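Local coordinates for protein polyphosphate kinase (Porphyromonas gingivalis, PDB 2O8R) that probably catalyses the reversible transfer of the terminal phosphate of ATP onto a growing polyphosphate chain, with magnesium as cofactor, at residues R133-E138 / D218-G223; A180-P185 / D211-H216; Y491-I496 / I627-P632. The protein carries 3 engineered substitutions. All blocks are in the same frame, centred on the assembly; numbering follows the deposited sequence.

Overall arrangement
Contacts 1 and 2 belong to the same middle domain of the kinase, with centres 9 Å apart, and they touch directly. Contact 2 is nested along the chain inside the loop that contact 1 closes, and helices 209-214 and 217-220, one from each contact, follow each other in sequence. Phe-135 CD2 lies 3.5 Å from His-216 CB, and Val-220 and Phe-221 pack against Leu-182. Both lie away from the predicted active-site and ligand-binding residues. Contact 3 is across the chain's centre, 62 Å from contact 1 and 54 Å from contact 2 between centres. It joins the two C-terminal domains, where the Ile-627 side chain is about 7 Å from that of His-439, the predicted phosphohistidine.

Contact 1. Residues R133-E138 / D218-G223; sequences RFFHEE and DVVFPG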
loop_
_atom_site.group_PDB
_atom_site.type_symbol
_atom_site.label_atom_id
_atom_site.label_comp_id
_atom_site.label_asym_id
_atom_site.label_seq_id
_atom_site.Cartn_x
_atom_site.Cartn_y
_atom_site.Cartn_z
ATOM N N ARG A 133 22.996 3.969 -20.775
ATOM C CA ARG A 133 23.224 2.871 -19.829
ATOM C C ARG A 133 21.893 2.509 -19.201
ATOM O O ARG A 133 21.499 1.335 -19.206
ATOM C CB ARG A 133 24.244 3.254 -18.752
ATOM C CG ARG A 133 25.065 2.099 -18.208
ATOM C CD ARG A 133 25.557 2.370 -16.787
ATOM N NE ARG A 133 24.538 2.007 -15.797
ATOM C CZ ARG A 133 23.672 2.850 -15.230
ATOM N NH1 ARG A 133 23.684 4.145 -15.527
ATOM N NH2 ARG A 133 22.788 2.392 -14.350
ATOM N N PHE A 134 21.195 3.547 -18.725
ATOM C CA PHE A 134 19.911 3.430 -18.027
ATOM C C PHE A 134 18.907 2.691 -18.874
ATOM O O PHE A 134 18.264 1.750 -18.406
ATOM C CB PHE A 134 19.368 4.817 -17.702
ATOM C CG PHE A 134 18.166 4.824 -16.780
ATOM C CD1 PHE A 134 18.317 4.647 -15.415
ATOM C CD2 PHE A 134 16.892 5.071 -17.276
ATOM C CE1 PHE A 134 17.226 4.690 -14.572
ATOM C CE2 PHE A 134 15.796 5.110 -16.432
ATOM C CZ PHE A 134 15.966 4.928 -15.082
ATOM N N PHE A 135 18.779 3.115 -20.128
ATOM C CA PHE A 135 17.886 2.430 -21.024
ATOM C C PHE A 135 18.271 0.964 -21.091
ATOM O O PHE A 135 17.417 0.098 -20.899
ATOM C CB PHE A 135 17.860 3.029 -22.424
ATOM C CG PHE A 135 17.018 2.241 -23.368
ATOM C CD1 PHE A 135 15.635 2.371 -23.349
ATOM C CD2 PHE A 135 17.590 1.318 -24.230
ATOM C CE1 PHE A 135 14.831 1.623 -24.207
ATOM C CE2 PHE A 135 16.795 0.565 -25.088
ATOM C CZ PHE A 135 15.408 0.722 -25.078
ATOM N N HIS A 136 19.553 0.684 -21.321
ATOM C CA HIS A 136 19.988 -0.711 -21.452
ATOM C C HIS A 136 19.791 -1.529 -20.185
ATOM O O HIS A 136 19.169 -2.582 -20.232
ATOM C CB HIS A 136 21.421 -0.823 -21.996
ATOM C CG HIS A 136 21.510 -0.633 -23.482
ATOM N ND1 HIS A 136 21.647 0.608 -24.069
ATOM C CD2 HIS A 136 21.439 -1.520 -24.501
ATOM C CE1 HIS A 136 21.672 0.476 -25.383
ATOM N NE2 HIS A 136 21.545 -0.807 -25.672
ATOM N N GLU A 137 20.270 -1.043 -19.049
ATOM C CA GLU A 137 20.226 -1.860 -17.840
ATOM C C GLU A 137 18.888 -1.813 -17.110
ATOM O O GLU A 137 18.516 -2.779 -16.451
ATOM C CB GLU A 137 21.337 -1.471 -16.867
ATOM C CG GLU A 137 22.753 -1.659 -17.364
ATOM C CD GLU A 137 23.782 -1.163 -16.350
ATOM O OE1 GLU A 137 23.384 -0.523 -15.347
ATOM O OE2 GLU A 137 24.991 -1.414 -16.548
ATOM N N GLU A 138 18.170 -0.698 -17.211
ATOM C CA GLU A 138 16.981 -0.489 -16.374
ATOM C C GLU A 138 15.630 -0.460 -17.106
ATOM O O GLU A 138 14.658 -1.032 -16.622
ATOM C CB GLU A 138 17.141 0.789 -15.548
ATOM C CG GLU A 138 18.355 0.795 -14.639
ATOM C CD GLU A 138 18.065 0.260 -13.257
ATOM O OE1 GLU A 138 16.963 -0.284 -13.036
ATOM O OE2 GLU A 138 18.945 0.392 -12.380
ATOM N N ASP A 218 15.914 2.405 -31.832
ATOM C CA ASP A 218 16.796 1.714 -32.775
ATOM C C ASP A 218 17.428 0.433 -32.227
ATOM O O ASP A 218 17.723 -0.472 -33.000
ATOM C CB ASP A 218 17.884 2.651 -33.293
ATOM C CG ASP A 218 18.501 3.478 -32.197
ATOM O OD1 ASP A 218 17.867 4.473 -31.769
ATOM O OD2 ASP A 218 19.619 3.135 -31.766
ATOM N N VAL A 219 17.620 0.337 -30.912
ATOM C CA VAL A 219 18.147 -0.901 -30.327
ATOM C C VAL A 219 17.047 -1.956 -30.167
ATOM O O VAL A 219 17.314 -3.168 -30.158
ATOM C CB VAL A 219 18.941 -0.673 -28.995
ATOM C CG1 VAL A 219 19.446 0.769 -28.882
ATOM C CG2 VAL A 219 18.131 -1.055 -27.779
ATOM N N VAL A 220 15.809 -1.483 -30.068
ATOM C CA VAL A 220 14.652 -2.351 -29.882
ATOM C C VAL A 220 14.246 -2.942 -31.231
ATOM O O VAL A 220 13.826 -4.103 -31.329
ATOM C CB VAL A 220 13.488 -1.569 -29.231
ATOM C CG1 VAL A 220 12.219 -2.389 -29.189
ATOM C CG2 VAL A 220 13.878 -1.136 -27.829
ATOM N N PHE A 221 14.417 -2.150 -32.279
ATOM C CA PHE A 221 14.096 -2.607 -33.619
ATOM C C PHE A 221 15.315 -2.526 -34.543
ATOM O O PHE A 221 15.358 -1.679 -35.439
ATOM C CB PHE A 221 12.944 -1.772 -34.178
ATOM C CG PHE A 221 11.720 -1.752 -33.298
ATOM C CD1 PHE A 221 10.786 -2.779 -33.364
ATOM C CD2 PHE A 221 11.500 -0.703 -32.411
ATOM C CE1 PHE A 221 9.652 -2.760 -32.559
ATOM C CE2 PHE A 221 10.372 -0.676 -31.611
ATOM C CZ PHE A 221 9.445 -1.713 -31.683
ATOM N N PRO A 222 16.311 -3.406 -34.332
ATOM C CA PRO A 222 17.546 -3.313 -35.109
ATOM C C PRO A 222 17.342 -3.469 -36.622
ATOM O O PRO A 222 17.998 -2.785 -37.404
ATOM C CB PRO A 222 18.388 -4.466 -34.562
ATOM C CG PRO A 222 17.406 -5.403 -33.963
ATOM C CD PRO A 222 16.364 -4.529 -33.379
ATOM N N GLY A 223 16.428 -4.341 -37.026
ATOM C CA GLY A 223 16.181 -4.568 -38.438
ATOM C C GLY A 223 15.186 -3.627 -39.089
ATOM O O GLY A 223 14.556 -3.986 -40.087
#
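Within the middle domain, the C-terminal part of helix 125-139 packs against the short, weakly bonded helix 217-220 through Phe-135 and His-136 on one side and Val-219 and Val-220 on the other. The Phe-135 ring presents its edge to both valines: CE2 meets Val-219 CG2 at 3.4 Å, and CZ meets Val-220 CG2 at 3.7 Å, with the latter methyl in the plane of the ring. The anti chi1 (175°) carries the ring away from its own backbone N, toward the two valines. It runs antiparallel alongside Val-219 and lies across Val-220. His-136 comes at Val-219 from the opposite direction, its ring set obliquely to the valine methyls, with NE2 4.0 Å from Val-219 CG2. NE2 makes van der Waals contact with these methyls, while ND1 is hydrogen-bonded to Arg-132 O. No hydrogen bond crosses between the segments; the contact is mostly between apolar groups. Farther out, Phe-135 stacks with His-216, shortly before the short helix, while Val-220 reaches Leu-182 on strand 178-183. The backbones of Val-220 and Gly-223 hydrogen-bond to the second subunit, placing the short helix between helix 125-139, the sheet and the dimer interface.

Contact 2. Residues A180-P185 / D211-H216; sequences ALLNVP and DIIKEH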
loop_
_atom_site.group_PDB
_atom_site.type_symbol
_atom_site.label_atom_id
_atom_site.label_comp_id
_atom_site.label_asym_id
_atom_site.label_seq_id
_atom_site.Cartn_x
_atom_site.Cartn_y
_atom_site.Cartn_z
ATOM N N ALA A 180 4.303 -0.791 -34.487
ATOM C CA ALA A 180 4.564 -1.492 -33.242
ATOM C C ALA A 180 4.063 -0.730 -32.023
ATOM O O ALA A 180 3.914 0.503 -32.031
ATOM C CB ALA A 180 6.017 -1.805 -33.108
ATOM N N LEU A 181 3.794 -1.488 -30.975
ATOM C CA LEU A 181 3.304 -0.921 -29.749
ATOM C C LEU A 181 4.301 -1.273 -28.692
ATOM O O LEU A 181 4.658 -2.446 -28.562
ATOM C CB LEU A 181 1.963 -1.557 -29.396
ATOM C CG LEU A 181 1.151 -0.979 -28.241
ATOM C CD1 LEU A 181 0.589 0.378 -28.605
ATOM C CD2 LEU A 181 0.026 -1.922 -27.921
ATOM N N LEU A 182 4.772 -0.283 -27.937
ATOM C CA LEU A 182 5.449 -0.637 -26.685
ATOM C C LEU A 182 5.030 0.108 -25.409
ATOM O O LEU A 182 4.376 1.163 -25.446
ATOM C CB LEU A 182 6.972 -0.768 -26.837
ATOM C CG LEU A 182 7.790 0.291 -27.540
ATOM C CD1 LEU A 182 8.059 1.431 -26.597
ATOM C CD2 LEU A 182 9.081 -0.334 -27.983
ATOM N N ASN A 183 5.401 -0.500 -24.285
ATOM C CA ASN A 183 4.966 -0.069 -22.974
ATOM C C ASN A 183 5.933 0.922 -22.388
ATOM O O ASN A 183 7.134 0.839 -22.626
ATOM C CB ASN A 183 4.852 -1.278 -22.041
ATOM C CG ASN A 183 6.052 -2.202 -22.128
ATOM O OD1 ASN A 183 6.609 -2.427 -23.202
ATOM N ND2 ASN A 183 6.460 -2.739 -20.996
ATOM N N VAL A 184 5.421 1.876 -21.625
ATOM C CA VAL A 184 6.306 2.702 -20.831
ATOM C C VAL A 184 6.162 2.242 -19.385
ATOM O O VAL A 184 5.164 2.520 -18.725
ATOM C CB VAL A 184 6.108 4.206 -21.099
ATOM C CG1 VAL A 184 5.619 4.381 -22.513
ATOM C CG2 VAL A 184 5.138 4.829 -20.146
ATOM N N PRO A 185 7.152 1.486 -18.904
ATOM C CA PRO A 185 7.027 0.709 -17.667
ATOM C C PRO A 185 7.011 1.560 -16.407
ATOM O O PRO A 185 7.899 1.438 -15.563
ATOM C CB PRO A 185 8.270 -0.184 -17.683
ATOM C CG PRO A 185 9.252 0.533 -18.537
ATOM C CD PRO A 185 8.479 1.353 -19.529
ATOM N N ASP A 211 10.416 9.626 -23.283
ATOM C CA ASP A 211 11.412 10.300 -24.102
ATOM C C ASP A 211 12.676 9.437 -24.235
ATOM O O ASP A 211 13.174 9.218 -25.334
ATOM C CB ASP A 211 11.726 11.686 -23.534
ATOM C CG ASP A 211 10.712 12.744 -23.961
ATOM O OD1 ASP A 211 9.886 12.478 -24.855
ATOM O OD2 ASP A 211 10.749 13.856 -23.402
ATOM N N ILE A 212 13.162 8.915 -23.116
ATOM C CA ILE A 212 14.308 8.025 -23.136
ATOM C C ILE A 212 14.072 6.852 -24.066
ATOM O O ILE A 212 14.926 6.542 -24.897
ATOM C CB ILE A 212 14.676 7.506 -21.737
ATOM C CG1 ILE A 212 14.873 8.695 -20.773
ATOM C CG2 ILE A 212 15.940 6.594 -21.830
ATOM C CD1 ILE A 212 14.809 8.297 -19.300
ATOM N N ILE A 213 12.912 6.216 -23.937
ATOM C CA ILE A 213 12.564 5.102 -24.813
ATOM C C ILE A 213 12.629 5.516 -26.296
ATOM O O ILE A 213 13.280 4.856 -27.104
ATOM C CB ILE A 213 11.198 4.487 -24.442
ATOM C CG1 ILE A 213 11.293 3.816 -23.061
ATOM C CG2 ILE A 213 10.769 3.476 -25.505
ATOM C CD1 ILE A 213 10.040 3.066 -22.623
ATOM N N LYS A 214 12.001 6.637 -26.629
ATOM C CA LYS A 214 12.037 7.187 -27.980
ATOM C C LYS A 214 13.459 7.311 -28.548
ATOM O O LYS A 214 13.694 7.044 -29.721
ATOM C CB LYS A 214 11.348 8.555 -28.003
ATOM C CG LYS A 214 9.812 8.512 -27.836
ATOM C CD LYS A 214 9.234 9.900 -28.058
ATOM C CE LYS A 214 7.797 9.867 -28.472
ATOM N NZ LYS A 214 7.349 11.242 -28.764
ATOM N N GLU A 215 14.401 7.691 -27.696
ATOM C CA GLU A 215 15.768 7.950 -28.103
ATOM C C GLU A 215 16.572 6.652 -28.325
ATOM O O GLU A 215 17.708 6.678 -28.797
ATOM C CB GLU A 215 16.431 8.835 -27.039
ATOM C CG GLU A 215 17.738 9.518 -27.433
ATOM C CD GLU A 215 17.640 10.314 -28.726
ATOM O OE1 GLU A 215 16.561 10.877 -29.020
ATOM O OE2 GLU A 215 18.658 10.382 -29.448
ATOM N N HIS A 216 15.987 5.509 -27.998
ATOM C CA HIS A 216 16.718 4.252 -28.111
ATOM C C HIS A 216 15.937 3.178 -28.861
ATOM O O HIS A 216 16.259 1.994 -28.772
ATOM C CB HIS A 216 17.131 3.750 -26.725
ATOM C CG HIS A 216 18.060 4.671 -26.002
ATOM N ND1 HIS A 216 17.619 5.634 -25.121
ATOM C CD2 HIS A 216 19.406 4.790 -26.045
ATOM C CE1 HIS A 216 18.655 6.300 -24.646
ATOM N NE2 HIS A 216 19.752 5.803 -25.185
#
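Ile-213 carries this contact from the helical side with its two branches, one meeting a residue of strand 178-183, the other the chain just beyond it. Its CG2 lies 3.6 Å from Leu-182 CD1, the two side chains lying side by side and pointing opposite ways. The other branch, with CG1 beside the backbone N (chi1 -67°) and the chain then extended, carries CD1 to Asn-183, Val-184 and Pro-185. There CD1 rests 3.7 Å from the carbonyl O of Asn-183 and points at the CD corner of the Pro-185 ring, 3.9 Å away, with Val-184 CA 4.2 Å from CD1. All five touching residues are buried, and the interface is apolar but for that one carbonyl. In the next shell, Asn-183, whose CB points away from the helix, accepts a hydrogen bond at OD1 from Tyr-144 N. His-216 ND1 donates to Ile-212 O, four residues back, at 2.9 Å (160° at the hydrogen), close to the imidazole plane, which holds the ring against the backbone of 211-216. Ile-213 also touches Ile-139 of helix 125-139 and Leu-164 of strand 163-169, so it is wedged between a helix and two antiparallel strands of the middle-domain sheet.

Contact 3. Residues Y491-I496 / I627-P632; sequences YRLFRI and IETACP
Ile-627, just before strand 629-632, begins the contact by directing its side chain at helix 484-497, where its CG2 lies 4.5 Å from Leu-493 CD1. Glu-628 turns the other way: OE1 is hydrogen-bonded to His-439 ND1 and to Ser-615 OG, while the backbone of Ile-627 bonds to Lys-437, His-439 and Ala-440. This bonding is consistent with a second-shell role, in which Glu-628 could orient the ring of the predicted phosphohistidine. Thr-629 faces the helix again and gives the closest approach, CG2 to Leu-493 CD2 at 3.8 Å. Its CG2 stands anti to the carbonyl carbon and OG1 takes the position between the two backbone branches (chi1 53°), which brings the methyl to the leucine. Leu-493 therefore meets alternate residues of the second segment with its two methyls, CD1 near Ile-627 and CD2 near Thr-629. The leucine and threonine side chains cross obliquely, and no hydrogen bond spans the segments. Val-511 of strand 510-511 touches both Leu-493 and Ile-627, and Thr-442 of strand 442-447 touches Thr-629, so this core lies where helix 484-497 meets strands from both phospholipase D-like domains.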
loop_
_atom_site.group_PDB
_atom_site.type_symbol
_atom_site.label_atom_id
_atom_site.label_comp_id
_atom_site.label_asym_id
_atom_site.label_seq_id
_atom_site.Cartn_x
_atom_site.Cartn_y
_atom_site.Cartn_z
ATOM N N TYR A 491 -27.617 8.539 18.979
ATOM C CA TYR A 491 -27.925 7.253 19.586
ATOM C C TYR A 491 -29.010 6.523 18.804
ATOM O O TYR A 491 -28.845 5.369 18.396
ATOM C CB TYR A 491 -28.389 7.447 21.024
ATOM C CG TYR A 491 -29.060 6.222 21.592
ATOM C CD1 TYR A 491 -28.305 5.164 22.072
ATOM C CD2 TYR A 491 -30.448 6.118 21.645
ATOM C CE1 TYR A 491 -28.899 4.033 22.579
ATOM C CE2 TYR A 491 -31.050 4.990 22.153
ATOM C CZ TYR A 491 -30.266 3.950 22.621
ATOM O OH TYR A 491 -30.848 2.810 23.131
ATOM N N ARG A 492 -30.119 7.224 18.608
ATOM C CA ARG A 492 -31.269 6.701 17.902
ATOM C C ARG A 492 -30.947 6.402 16.451
ATOM O O ARG A 492 -31.391 5.383 15.920
ATOM C CB ARG A 492 -32.434 7.690 17.986
ATOM C CG ARG A 492 -33.672 7.220 17.281
ATOM C CD ARG A 492 -34.785 8.243 17.346
ATOM N NE ARG A 492 -35.693 8.005 18.463
ATOM C CZ ARG A 492 -35.961 8.893 19.410
ATOM N NH1 ARG A 492 -35.402 10.096 19.378
ATOM N NH2 ARG A 492 -36.794 8.578 20.387
ATOM N N LEU A 493 -30.172 7.281 15.816
ATOM C CA LEU A 493 -29.760 7.073 14.424
ATOM C C LEU A 493 -29.050 5.731 14.248
ATOM O O LEU A 493 -29.389 4.960 13.344
ATOM C CB LEU A 493 -28.868 8.206 13.930
ATOM C CG LEU A 493 -28.275 8.078 12.519
ATOM C CD1 LEU A 493 -29.348 7.882 11.451
ATOM C CD2 LEU A 493 -27.370 9.283 12.192
ATOM N N PHE A 494 -28.087 5.437 15.120
ATOM C CA PHE A 494 -27.319 4.217 14.951
ATOM C C PHE A 494 -28.148 2.965 15.190
ATOM O O PHE A 494 -27.897 1.928 14.584
ATOM C CB PHE A 494 -26.093 4.208 15.837
ATOM C CG PHE A 494 -24.926 4.973 15.280
ATOM C CD1 PHE A 494 -24.200 4.472 14.218
ATOM C CD2 PHE A 494 -24.535 6.182 15.843
ATOM C CE1 PHE A 494 -23.104 5.157 13.715
ATOM C CE2 PHE A 494 -23.438 6.883 15.340
ATOM C CZ PHE A 494 -22.722 6.371 14.275
ATOM N N ARG A 495 -29.139 3.058 16.062
ATOM C CA ARG A 495 -30.012 1.922 16.300
ATOM C C ARG A 495 -30.852 1.657 15.071
ATOM O O ARG A 495 -31.028 0.507 14.672
ATOM C CB ARG A 495 -30.904 2.159 17.513
ATOM C CG ARG A 495 -30.250 1.769 18.805
ATOM C CD ARG A 495 -31.129 2.046 20.003
ATOM N NE ARG A 495 -32.477 1.518 19.853
ATOM C CZ ARG A 495 -32.833 0.263 20.099
ATOM N NH1 ARG A 495 -31.938 -0.625 20.514
ATOM N NH2 ARG A 495 -34.094 -0.105 19.924
ATOM N N ILE A 496 -31.363 2.731 14.479
ATOM C CA ILE A 496 -32.069 2.635 13.212
ATOM C C ILE A 496 -31.173 2.017 12.121
ATOM O O ILE A 496 -31.593 1.099 11.428
ATOM C CB ILE A 496 -32.652 4.000 12.776
ATOM C CG1 ILE A 496 -33.755 4.436 13.748
ATOM C CG2 ILE A 496 -33.199 3.931 11.349
ATOM C CD1 ILE A 496 -34.410 5.771 13.413
ATOM N N ILE A 627 -28.452 8.111 3.278
ATOM C CA ILE A 627 -28.691 8.647 4.606
ATOM C C ILE A 627 -27.580 9.640 4.986
ATOM O O ILE A 627 -26.391 9.303 5.027
ATOM C CB ILE A 627 -28.980 7.551 5.664
ATOM C CG1 ILE A 627 -30.486 7.236 5.658
ATOM C CG2 ILE A 627 -28.541 7.995 7.064
ATOM C CD1 ILE A 627 -30.931 6.229 6.685
ATOM N N GLU A 628 -28.000 10.882 5.215
ATOM C CA GLU A 628 -27.099 11.993 5.502
ATOM C C GLU A 628 -27.443 12.594 6.852
ATOM O O GLU A 628 -28.481 12.280 7.435
ATOM C CB GLU A 628 -27.280 13.097 4.453
ATOM C CG GLU A 628 -27.175 12.641 3.014
ATOM C CD GLU A 628 -25.753 12.648 2.477
ATOM O OE1 GLU A 628 -24.827 13.066 3.197
ATOM O OE2 GLU A 628 -25.567 12.244 1.311
ATOM N N THR A 629 -26.584 13.478 7.340
ATOM C CA THR A 629 -26.903 14.245 8.540
ATOM C C THR A 629 -26.705 15.741 8.376
ATOM O O THR A 629 -25.864 16.198 7.596
ATOM C CB THR A 629 -26.084 13.805 9.761
ATOM O OG1 THR A 629 -24.681 13.814 9.436
ATOM C CG2 THR A 629 -26.516 12.433 10.214
ATOM N N ALA A 630 -27.499 16.498 9.123
ATOM C CA ALA A 630 -27.215 17.902 9.351
ATOM C C ALA A 630 -27.485 18.198 10.816
ATOM O O ALA A 630 -28.415 17.650 11.419
ATOM C CB ALA A 630 -28.053 18.787 8.452
ATOM N N CYS A 631 -26.657 19.063 11.386
ATOM C CA CYS A 631 -26.725 19.351 12.803
ATOM C C CYS A 631 -26.699 20.849 13.090
ATOM O O CYS A 631 -25.873 21.573 12.529
ATOM C CB CYS A 631 -25.557 18.694 13.494
ATOM S SG CYS A 631 -25.789 18.538 15.232
ATOM N N PRO A 632 -27.631 21.320 13.946
ATOM C CA PRO A 632 -27.637 22.669 14.488
ATOM C C PRO A 632 -26.443 22.906 15.383
ATOM O O PRO A 632 -26.075 22.035 16.177
ATOM C CB PRO A 632 -28.899 22.694 15.351
ATOM C CG PRO A 632 -29.162 21.296 15.670
ATOM C CD PRO A 632 -28.795 20.561 14.422
#